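Local coordinates for protein AT27789p (Drosophila melanogaster, PDB 5UZM) that probably binds RNA, including mRNA, as the second quasi-RNA recognition motif (qRRM2) of Glorund, the fly homolog of hnRNP F/H, at residues Ala8-Leu13 against Glu54-Phe59; Gln67-Asn72 against Ile83-Ile88; Tyr18-Gln23 against Ile41-Asp46; Asp37-Leu42 against Glu90-Thr95. All blocks are in the same frame, centred on the assembly; numbering follows the deposited sequence. Where two conformers were deposited one is given.

Interaction 1. Residues Ala8-Leu13 against Glu54-Phe59; sequences AFVVKL and EAFVQF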
# COMPACT_ATOMS: atom_id res chain seq x y z
N ALA A 8 10.00 -0.73 9.41
CA ALA A 8 8.62 -1.16 9.61
C ALA A 8 7.60 -0.10 9.21
O ALA A 8 6.42 -0.28 9.52
CB ALA A 8 8.41 -1.59 11.07
N PHE A 9 8.02 0.97 8.52
CA PHE A 9 7.12 2.03 8.05
C PHE A 9 6.50 1.63 6.72
O PHE A 9 6.52 2.40 5.76
CB PHE A 9 7.83 3.38 7.83
CG PHE A 9 8.52 3.93 9.04
CD1 PHE A 9 8.34 3.34 10.27
CD2 PHE A 9 9.35 5.03 8.92
CE1 PHE A 9 9.02 3.82 11.40
CE2 PHE A 9 10.02 5.54 10.04
CZ PHE A 9 9.84 4.91 11.28
N VAL A 10 6.00 0.41 6.65
CA VAL A 10 5.47 -0.17 5.42
C VAL A 10 4.20 -0.91 5.76
O VAL A 10 4.12 -1.60 6.78
CB VAL A 10 6.47 -1.13 4.75
CG1 VAL A 10 5.88 -1.69 3.44
CG2 VAL A 10 7.80 -0.42 4.50
N VAL A 11 3.17 -0.79 4.91
CA VAL A 11 1.98 -1.61 5.05
C VAL A 11 1.78 -2.38 3.74
O VAL A 11 2.30 -1.98 2.68
CB VAL A 11 0.71 -0.80 5.37
CG1 VAL A 11 0.89 0.06 6.63
CG2 VAL A 11 0.31 0.06 4.17
N LYS A 12 1.06 -3.49 3.81
CA LYS A 12 0.65 -4.27 2.65
C LYS A 12 -0.86 -4.14 2.48
O LYS A 12 -1.60 -4.21 3.46
CB LYS A 12 1.02 -5.76 2.84
CG LYS A 12 0.67 -6.63 1.65
CD LYS A 12 1.27 -8.03 1.84
CE LYS A 12 0.68 -8.75 3.05
NZ LYS A 12 1.29 -10.12 3.25
N LEU A 13 -1.32 -3.92 1.24
CA LEU A 13 -2.74 -3.79 0.92
C LEU A 13 -3.21 -5.02 0.16
O LEU A 13 -2.45 -5.60 -0.60
CB LEU A 13 -3.00 -2.57 0.03
CG LEU A 13 -2.42 -1.23 0.48
CD1 LEU A 13 -2.87 -0.12 -0.49
CD2 LEU A 13 -2.79 -0.87 1.90
N GLU A 54 -2.68 -6.84 -4.68
CA GLU A 54 -1.91 -6.46 -3.51
C GLU A 54 -0.98 -5.30 -3.85
O GLU A 54 -0.61 -5.09 -5.01
CB GLU A 54 -1.11 -7.64 -2.97
CG GLU A 54 -2.00 -8.84 -2.56
CD GLU A 54 -1.19 -10.11 -2.25
OE1 GLU A 54 -1.41 -10.69 -1.16
OE2 GLU A 54 -0.36 -10.54 -3.10
N ALA A 55 -0.58 -4.56 -2.82
CA ALA A 55 0.37 -3.47 -3.01
C ALA A 55 1.12 -3.27 -1.72
O ALA A 55 0.67 -3.71 -0.67
CB ALA A 55 -0.31 -2.16 -3.42
N PHE A 56 2.25 -2.55 -1.78
CA PHE A 56 2.97 -2.13 -0.59
C PHE A 56 3.05 -0.62 -0.61
O PHE A 56 3.19 -0.04 -1.69
CB PHE A 56 4.38 -2.70 -0.53
CG PHE A 56 4.42 -4.16 -0.23
CD1 PHE A 56 4.28 -5.06 -1.25
CD2 PHE A 56 4.56 -4.61 1.06
CE1 PHE A 56 4.31 -6.43 -0.99
CE2 PHE A 56 4.57 -5.97 1.32
CZ PHE A 56 4.46 -6.87 0.30
N VAL A 57 2.92 0.02 0.55
CA VAL A 57 3.02 1.47 0.66
C VAL A 57 3.99 1.79 1.79
O VAL A 57 3.86 1.23 2.89
CB VAL A 57 1.64 2.13 0.89
CG1 VAL A 57 1.77 3.65 1.06
CG2 VAL A 57 0.69 1.76 -0.29
N GLN A 58 4.94 2.67 1.51
CA GLN A 58 5.98 3.09 2.45
C GLN A 58 5.68 4.51 2.91
O GLN A 58 5.53 5.39 2.06
CB GLN A 58 7.34 3.11 1.78
CG GLN A 58 7.81 1.81 1.29
CD GLN A 58 9.30 1.82 1.01
OE1 GLN A 58 9.76 1.30 -0.01
NE2 GLN A 58 10.06 2.42 1.91
N PHE A 59 5.66 4.73 4.22
CA PHE A 59 5.43 6.04 4.81
C PHE A 59 6.71 6.64 5.40
O PHE A 59 7.71 5.95 5.60
CB PHE A 59 4.36 5.95 5.91
CG PHE A 59 3.04 5.45 5.40
CD1 PHE A 59 2.14 6.34 4.80
CD2 PHE A 59 2.69 4.11 5.49
CE1 PHE A 59 0.93 5.87 4.29
CE2 PHE A 59 1.46 3.64 4.99
CZ PHE A 59 0.59 4.53 4.38

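Interaction 2. Residues Gln67-Asn72 against Ile83-Ile88; sequences QALGRN and IFRSSI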
# COMPACT_ATOMS: atom_id res chain seq x y z
N GLN A 67 -1.68 5.23 11.57
CA GLN A 67 -2.91 5.79 11.03
C GLN A 67 -3.35 5.05 9.77
O GLN A 67 -4.55 4.92 9.53
CB GLN A 67 -2.72 7.27 10.72
CG GLN A 67 -2.49 8.16 11.96
CD GLN A 67 -2.30 9.59 11.58
OE1 GLN A 67 -1.27 10.20 11.86
NE2 GLN A 67 -3.29 10.13 10.89
N ALA A 68 -2.40 4.56 8.96
CA ALA A 68 -2.80 3.79 7.77
C ALA A 68 -3.48 2.51 8.19
O ALA A 68 -4.51 2.13 7.63
CB ALA A 68 -1.58 3.47 6.91
N LEU A 69 -2.92 1.82 9.18
CA LEU A 69 -3.57 0.61 9.66
C LEU A 69 -4.96 0.87 10.19
O LEU A 69 -5.85 0.01 10.09
CB LEU A 69 -2.69 -0.05 10.73
CG LEU A 69 -1.44 -0.61 10.09
CD1 LEU A 69 -0.31 -0.61 11.11
CD2 LEU A 69 -1.73 -2.00 9.63
N GLY A 70 -5.19 2.06 10.74
CA GLY A 70 -6.53 2.38 11.19
C GLY A 70 -7.54 2.56 10.08
O GLY A 70 -8.74 2.62 10.36
N ARG A 71 -7.10 2.59 8.82
CA ARG A 71 -8.02 2.67 7.69
C ARG A 71 -8.37 1.30 7.11
O ARG A 71 -9.00 1.23 6.05
CB ARG A 71 -7.45 3.58 6.62
CG ARG A 71 -7.32 5.01 7.18
CD ARG A 71 -6.87 6.00 6.17
NE ARG A 71 -6.53 7.24 6.89
CZ ARG A 71 -6.17 8.37 6.31
NH1 ARG A 71 -6.15 8.48 4.99
NH2 ARG A 71 -5.84 9.44 7.05
N ASN A 72 -8.03 0.23 7.83
CA ASN A 72 -8.36 -1.13 7.43
C ASN A 72 -9.84 -1.26 7.14
O ASN A 72 -10.69 -0.77 7.91
CB ASN A 72 -7.93 -2.10 8.53
CG ASN A 72 -8.17 -3.53 8.16
OD1 ASN A 72 -7.80 -3.96 7.09
ND2 ASN A 72 -8.86 -4.27 9.02
N ILE A 83 -5.61 -4.04 5.18
CA ILE A 83 -4.32 -3.41 5.40
C ILE A 83 -3.58 -4.17 6.50
O ILE A 83 -4.16 -4.45 7.55
CB ILE A 83 -4.47 -1.93 5.80
CG1 ILE A 83 -5.38 -1.20 4.79
CG2 ILE A 83 -3.13 -1.23 5.90
CD1 ILE A 83 -5.68 0.23 5.22
N PHE A 84 -2.33 -4.54 6.24
CA PHE A 84 -1.53 -5.30 7.20
C PHE A 84 -0.20 -4.63 7.47
O PHE A 84 0.42 -4.07 6.56
CB PHE A 84 -1.21 -6.72 6.69
CG PHE A 84 -2.40 -7.46 6.20
CD1 PHE A 84 -3.15 -8.24 7.06
CD2 PHE A 84 -2.80 -7.37 4.86
CE1 PHE A 84 -4.28 -8.92 6.60
CE2 PHE A 84 -3.91 -8.06 4.40
CZ PHE A 84 -4.65 -8.84 5.27
N ARG A 85 0.31 -4.78 8.71
CA ARG A 85 1.66 -4.34 9.02
C ARG A 85 2.67 -5.16 8.23
O ARG A 85 2.49 -6.36 8.02
CB ARG A 85 1.94 -4.47 10.52
CG ARG A 85 0.73 -4.21 11.42
CD ARG A 85 1.17 -4.22 12.89
NE ARG A 85 2.14 -3.16 13.11
CZ ARG A 85 1.85 -1.98 13.64
NH1 ARG A 85 0.61 -1.72 14.04
NH2 ARG A 85 2.79 -1.06 13.78
N SER A 86 3.74 -4.50 7.79
CA SER A 86 4.71 -5.12 6.93
C SER A 86 6.11 -4.62 7.26
O SER A 86 6.37 -4.19 8.39
CB SER A 86 4.35 -4.84 5.46
OG SER A 86 5.14 -5.64 4.61
N SER A 87 6.99 -4.67 6.27
CA SER A 87 8.41 -4.36 6.45
C SER A 87 9.04 -4.10 5.10
O SER A 87 8.54 -4.54 4.07
CB SER A 87 9.15 -5.51 7.14
OG SER A 87 9.14 -6.64 6.28
N ILE A 88 10.17 -3.38 5.12
CA ILE A 88 10.90 -3.11 3.89
C ILE A 88 11.33 -4.41 3.22
O ILE A 88 11.22 -4.55 2.01
CB ILE A 88 12.11 -2.20 4.18
CG1 ILE A 88 11.67 -0.89 4.83
CG2 ILE A 88 12.89 -1.93 2.91
CD1 ILE A 88 11.20 0.14 3.87

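Interaction 3. Residues Tyr18-Gln23 against Ile41-Asp46; sequences YAVTEQ and ILFVMD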
# COMPACT_ATOMS: atom_id res chain seq x y z
N TYR A 18 -9.28 -3.65 -9.98
CA TYR A 18 -8.40 -4.00 -11.10
C TYR A 18 -7.82 -2.76 -11.76
O TYR A 18 -6.66 -2.74 -12.17
CB TYR A 18 -9.11 -4.84 -12.16
CG TYR A 18 -8.32 -4.93 -13.47
CD1 TYR A 18 -7.15 -5.68 -13.55
CD2 TYR A 18 -8.72 -4.24 -14.61
CE1 TYR A 18 -6.41 -5.76 -14.72
CE2 TYR A 18 -7.99 -4.31 -15.79
CZ TYR A 18 -6.83 -5.07 -15.84
OH TYR A 18 -6.10 -5.15 -17.00
N ALA A 19 -8.60 -1.68 -11.83
CA ALA A 19 -8.11 -0.49 -12.50
C ALA A 19 -7.37 0.46 -11.55
O ALA A 19 -7.33 1.67 -11.82
CB ALA A 19 -9.27 0.23 -13.19
N VAL A 20 -6.77 -0.05 -10.47
CA VAL A 20 -6.30 0.84 -9.42
C VAL A 20 -5.07 1.63 -9.88
O VAL A 20 -4.21 1.13 -10.62
CB VAL A 20 -6.00 0.06 -8.12
CG1 VAL A 20 -4.81 -0.86 -8.29
CG2 VAL A 20 -5.73 1.04 -6.99
N THR A 21 -4.98 2.87 -9.42
CA THR A 21 -3.87 3.72 -9.76
C THR A 21 -3.18 4.26 -8.50
O THR A 21 -3.76 4.27 -7.41
CB THR A 21 -4.30 4.94 -10.60
OG1 THR A 21 -5.06 5.85 -9.80
CG2 THR A 21 -5.10 4.53 -11.87
N GLU A 22 -1.94 4.74 -8.68
CA GLU A 22 -1.25 5.42 -7.59
C GLU A 22 -2.06 6.59 -7.08
O GLU A 22 -2.08 6.84 -5.88
CB GLU A 22 0.13 5.93 -8.04
CG GLU A 22 1.19 4.84 -8.23
CD GLU A 22 2.48 5.41 -8.74
OE1 GLU A 22 3.34 4.62 -9.22
OE2 GLU A 22 2.62 6.65 -8.67
N GLN A 23 -2.80 7.28 -7.95
CA GLN A 23 -3.60 8.41 -7.47
C GLN A 23 -4.66 7.96 -6.47
O GLN A 23 -4.93 8.65 -5.47
CB GLN A 23 -4.26 9.13 -8.66
CG GLN A 23 -5.11 10.31 -8.23
CD GLN A 23 -5.80 11.00 -9.41
OE1 GLN A 23 -5.82 10.49 -10.52
NE2 GLN A 23 -6.36 12.18 -9.15
N ILE A 41 5.06 3.49 -3.48
CA ILE A 41 3.87 2.68 -3.73
C ILE A 41 4.29 1.64 -4.75
O ILE A 41 4.73 2.00 -5.86
CB ILE A 41 2.69 3.50 -4.29
CG1 ILE A 41 2.23 4.62 -3.33
CG2 ILE A 41 1.54 2.56 -4.74
CD1 ILE A 41 1.24 5.64 -3.96
N LEU A 42 4.14 0.37 -4.42
CA LEU A 42 4.50 -0.71 -5.35
C LEU A 42 3.34 -1.69 -5.46
O LEU A 42 2.86 -2.20 -4.44
CB LEU A 42 5.77 -1.42 -4.89
CG LEU A 42 7.05 -0.57 -5.06
CD1 LEU A 42 8.31 -1.32 -4.61
CD2 LEU A 42 7.24 -0.06 -6.50
N PHE A 43 2.86 -1.91 -6.68
CA PHE A 43 1.83 -2.90 -6.93
C PHE A 43 2.46 -4.26 -7.16
O PHE A 43 3.46 -4.39 -7.88
CB PHE A 43 0.97 -2.47 -8.12
CG PHE A 43 0.24 -1.17 -7.88
CD1 PHE A 43 -0.87 -1.14 -7.07
CD2 PHE A 43 0.67 0.02 -8.45
CE1 PHE A 43 -1.54 0.03 -6.78
CE2 PHE A 43 -0.01 1.22 -8.18
CZ PHE A 43 -1.13 1.22 -7.36
N VAL A 44 1.89 -5.28 -6.52
CA VAL A 44 2.42 -6.64 -6.65
C VAL A 44 1.91 -7.28 -7.94
O VAL A 44 0.73 -7.20 -8.27
CB VAL A 44 2.04 -7.48 -5.41
CG1 VAL A 44 2.62 -8.89 -5.51
CG2 VAL A 44 2.54 -6.82 -4.15
N MET A 45 2.81 -7.97 -8.66
CA MET A 45 2.51 -8.63 -9.92
C MET A 45 2.82 -10.12 -9.82
O MET A 45 3.70 -10.50 -9.04
CB MET A 45 3.33 -8.01 -11.07
CG MET A 45 3.19 -6.52 -11.20
SD MET A 45 1.62 -6.06 -11.91
CE MET A 45 1.23 -4.57 -10.97
N ASP A 46 2.12 -10.93 -10.61
CA ASP A 46 2.44 -12.36 -10.72
C ASP A 46 3.63 -12.54 -11.67
O ASP A 46 4.23 -11.56 -12.12
CB ASP A 46 1.23 -13.20 -11.12
CG ASP A 46 0.86 -13.11 -12.60
OD1 ASP A 46 1.53 -12.47 -13.44
OD2 ASP A 46 -0.16 -13.75 -12.94
O HOH W 1 3.84 2.22 -8.58

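Interaction 4. Residues Asp37-Leu42 against Glu90-Thr95; sequences DREGIL and EMKRAT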
# COMPACT_ATOMS: atom_id res chain seq x y z
N ASP A 37 9.56 8.66 -3.77
CA ASP A 37 10.30 7.99 -4.82
C ASP A 37 9.49 6.83 -5.41
O ASP A 37 8.36 6.54 -5.00
CB ASP A 37 11.65 7.52 -4.29
CG ASP A 37 11.50 6.60 -3.10
OD1 ASP A 37 11.30 5.39 -3.33
OD2 ASP A 37 11.57 7.09 -1.95
N ARG A 38 10.10 6.14 -6.38
CA ARG A 38 9.48 4.99 -7.01
C ARG A 38 9.07 3.94 -6.00
O ARG A 38 8.13 3.17 -6.25
CB ARG A 38 10.44 4.37 -8.03
CG ARG A 38 9.78 3.53 -9.10
CD ARG A 38 10.82 2.73 -9.88
NE ARG A 38 11.33 1.57 -9.13
CZ ARG A 38 12.45 1.56 -8.40
NH1 ARG A 38 12.81 0.45 -7.77
NH2 ARG A 38 13.21 2.65 -8.31
N GLU A 39 9.74 3.88 -4.86
CA GLU A 39 9.44 2.84 -3.89
C GLU A 39 8.42 3.27 -2.85
O GLU A 39 8.27 2.60 -1.82
CB GLU A 39 10.72 2.36 -3.20
CG GLU A 39 11.70 1.67 -4.13
CD GLU A 39 12.54 0.62 -3.42
OE1 GLU A 39 12.47 -0.56 -3.81
OE2 GLU A 39 13.24 0.98 -2.45
N GLY A 40 7.71 4.37 -3.08
CA GLY A 40 6.66 4.75 -2.15
C GLY A 40 5.44 3.86 -2.26
O GLY A 40 4.78 3.57 -1.25
N ILE A 41 5.06 3.49 -3.48
CA ILE A 41 3.87 2.68 -3.73
C ILE A 41 4.29 1.64 -4.75
O ILE A 41 4.73 2.00 -5.86
CB ILE A 41 2.69 3.50 -4.29
CG1 ILE A 41 2.23 4.62 -3.33
CG2 ILE A 41 1.54 2.56 -4.74
CD1 ILE A 41 1.24 5.64 -3.96
N LEU A 42 4.14 0.37 -4.42
CA LEU A 42 4.50 -0.71 -5.35
C LEU A 42 3.34 -1.69 -5.46
O LEU A 42 2.86 -2.20 -4.44
CB LEU A 42 5.77 -1.42 -4.89
CG LEU A 42 7.05 -0.57 -5.06
CD1 LEU A 42 8.31 -1.32 -4.61
CD2 LEU A 42 7.24 -0.06 -6.50
N GLU A 90 9.94 -7.36 3.32
CA GLU A 90 8.82 -8.01 2.65
C GLU A 90 8.46 -7.27 1.37
O GLU A 90 8.18 -7.89 0.34
CB GLU A 90 7.62 -8.10 3.59
CG GLU A 90 6.47 -8.91 2.97
CD GLU A 90 5.19 -8.96 3.83
OE1 GLU A 90 4.38 -9.91 3.65
OE2 GLU A 90 4.96 -8.07 4.66
N MET A 91 8.48 -5.93 1.41
CA MET A 91 8.21 -5.16 0.19
C MET A 91 9.24 -5.47 -0.89
O MET A 91 8.89 -5.68 -2.06
CB MET A 91 8.20 -3.66 0.54
CG MET A 91 8.01 -2.73 -0.66
SD MET A 91 7.79 -1.06 -0.02
CE MET A 91 6.93 -0.27 -1.40
N LYS A 92 10.53 -5.47 -0.53
CA LYS A 92 11.56 -5.71 -1.54
C LYS A 92 11.47 -7.12 -2.11
O LYS A 92 11.69 -7.32 -3.31
CB LYS A 92 12.95 -5.45 -0.96
CG LYS A 92 13.23 -3.99 -0.69
CD LYS A 92 13.97 -3.35 -1.84
CE LYS A 92 14.38 -1.92 -1.50
NZ LYS A 92 14.84 -1.84 -0.10
N ARG A 93 11.17 -8.11 -1.27
CA ARG A 93 11.07 -9.48 -1.77
C ARG A 93 10.00 -9.61 -2.84
O ARG A 93 10.24 -10.14 -3.93
CB ARG A 93 10.80 -10.45 -0.62
CG ARG A 93 12.06 -11.06 -0.05
CD ARG A 93 11.73 -12.31 0.75
NE ARG A 93 10.56 -12.13 1.60
CZ ARG A 93 10.58 -11.43 2.74
NH1 ARG A 93 11.70 -10.85 3.14
NH2 ARG A 93 9.49 -11.32 3.47
N ALA A 94 8.80 -9.10 -2.56
CA ALA A 94 7.68 -9.31 -3.45
C ALA A 94 7.75 -8.46 -4.71
O ALA A 94 6.96 -8.68 -5.63
CB ALA A 94 6.37 -9.03 -2.72
N THR A 95 8.67 -7.50 -4.77
CA THR A 95 8.70 -6.55 -5.88
C THR A 95 10.08 -6.47 -6.50
O THR A 95 10.55 -5.39 -6.85
CB THR A 95 8.28 -5.12 -5.43
OG1 THR A 95 9.26 -4.60 -4.52
CG2 THR A 95 6.90 -5.13 -4.75

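Interaction 1. Residues Ala8-Leu13 against Glu54-Phe59
The carbonyl oxygen of A55 is approached by two groups of the facing strand: L13 N donates to A55 O at 2.8 Å in a nearly straight bond (173°), and K12 CA lies 3.4 Å from A55 O as a weaker CA-H...O contact. The same pairing recurs at V57, whose O takes V11 N at 2.9 Å while V10 CA comes in beside it. These are two central antiparallel strands of the RRM sheet, the positions that carry the RNP2 and RNP1 motifs in canonical RRMs. On one face, K12 lies alongside F56 and points the same way. With CG anti to the backbone N (chi1 -178°), K12 puts CG 4.2 Å from the centroid of the F56 ring, over its face but offset toward the rim, a CH-pi contact; K12 NZ runs on to a salt bridge with E90. V10 CG1 meets the edge of the same ring, and M91 of helix 88-94 also touches F56. An alanine at F56 would probably leave K12 CG and CD and V10 CG1 without their aromatic support. The other face is aliphatic and aromatic: L13 CD1 packs 4.0 Å from V57 CG2, and V11 CG2 reaches the edge of the F59 ring, 3.8 Å from F59 CE2.

Interaction 2. Residues Gln67-Asn72 against Ile83-Ile88
I83 projects from strand 79-85 toward the C-terminal end of helix 62-69, and in the beta-alpha-beta-beta-alpha-beta order of the RRM this joins the second helix to the last strand of the sheet. Its CB lies near N72 OD1. From there the side chain forks: CG1, anti to the carbonyl carbon (chi1 -51°), comes to 4.0 Å from N72 CA, while CG2 turns to L69, 4.1 Å from L69 CD2. The tip, CD1, rests 3.3 Å from A68 O and against the backbone carbon and CB of R71. A68 O already accepts R71 N, three residues on, so the methyl group packs beside an oxygen with a partner of its own. V11 and L13 of the neighbouring strand also touch I83. An alanine at I83 would probably open a gap beside A68 O and R71, where CD1 had packed, and leave L69 CD2 with less to pack on. The backbone of I83 is tied by N72, whose CG stands anti to its own backbone N (chi1 -177°): I83 N donates to N72 OD1 at 2.9 Å, tilted 24° from the carbonyl plane. L69 continues the contact along the strand. Its CD1 lies over one face of the R85 guanidinium, though R85 has a second conformer and this overlap is less certain; R85 also makes a salt bridge to E66. The other branch, L69 CD2, sits on the backbone, 3.7 Å from F84 C.

Interaction 3. Residues Tyr18-Gln23 against Ile41-Asp46
V20 and F43 reach toward each other tip to tip, and this pair leads the apolar part of the contact. V20 CG1 stands between the backbone N and the carbonyl carbon (chi1 68°), which turns it toward the ring, 3.7 Å from F43 CE1. Farther round the same ring, E22 CG comes in at the edge, 3.8 Å from F43 CE2, and the backbone carbon of T21 lies equally near F43 CZ. I41, two residues back along strand 41-45, adds two looser contacts, its CG2 toward E22 CG and its CD1 4.0 Å from E22 O. I25 of helix 22-28 touches V20, I41 and F43 alike, so the first helix of the RRM is seated by its N-terminal turn on an outer strand of the sheet.

The polar part is carried by water. One molecule donates to I41 O at 2.9 Å and to E22 OE1, the latter bond being so short that its length is best read with caution. The E22 chain runs extended past F43, with carboxylate and ring planes 20° apart. T21 is the N-cap of the helix: its side chain caps a backbone N there, and Q24 OE1 accepts from T21 N in return, as in a capping box.

No direct hydrogen bond joins the two segments. E22 CG packs at the ring edge while the carboxylate reaches the strand by way of water, the E22 side of that bridge being doubtful, so the contact rests mainly on apolar packing.

Interaction 4. Residues Asp37-Leu42 against Glu90-Thr95
K92 meets the carboxylate of E39 with a methylene group in place of its ammonium: K92 CE lies 3.3 Å from both E39 OE1 and E39 OE2. The lysine chain bends at its last torsion (chi4 40°), and NZ ends 4.0 Å from E39 OE2, beyond a salt bridge although the charges are opposite. At that separation any attraction is probably weaker than in a salt bridge. The two side chains cross at about a right angle.

M91 carries the apolar packing. Its chain runs extended from a CG anti to the backbone N (chi1 177°), bringing the terminal methyl CE to 3.2 Å from E39 O and 3.6 Å from L42 CD1. L42 CD1 is also touched by T95, whose OG1 lies 3.4 Å away. That hydroxyl is anchored within its own segment, donating to M91 O at 2.7 Å from above the carbonyl plane, and this keeps it beside the leucine. T95 CG2 packs on L42 CB as well.

The loop before the strand is braced by an Asx turn, in which D37 OD1 accepts from E39 N at 2.7 Å. Q58 of the central strand 54-58 also touches M91, and A94 touches F56. Together these contacts lay helix 88-94, which follows the last strand of the RRM fold, across the face of the sheet that bears L42 and F56, an arrangement known as a C-terminal helix appended to the RRM.

From the N terminus, strand 10-14 enters first, and interaction 1 closes a long loop by pairing it with strand 54-58. Interaction 3 is nested inside that loop, fastening the start of helix 22-28 to strand 41-45. Interaction 2 follows in series, closing a short loop between the end of helix 62-69 and strand 79-85, which lies beside strand 10-14 in the sheet. Interaction 4 starts from residues 37-42, sharing I41 and L42 with interaction 3, and ends at the C-terminal helix; it crosses interaction 1 and encloses interaction 2. Thus interactions 2 and 3 tie the two RRM helices to the sheet, while interaction 4 ties the appended helix to it.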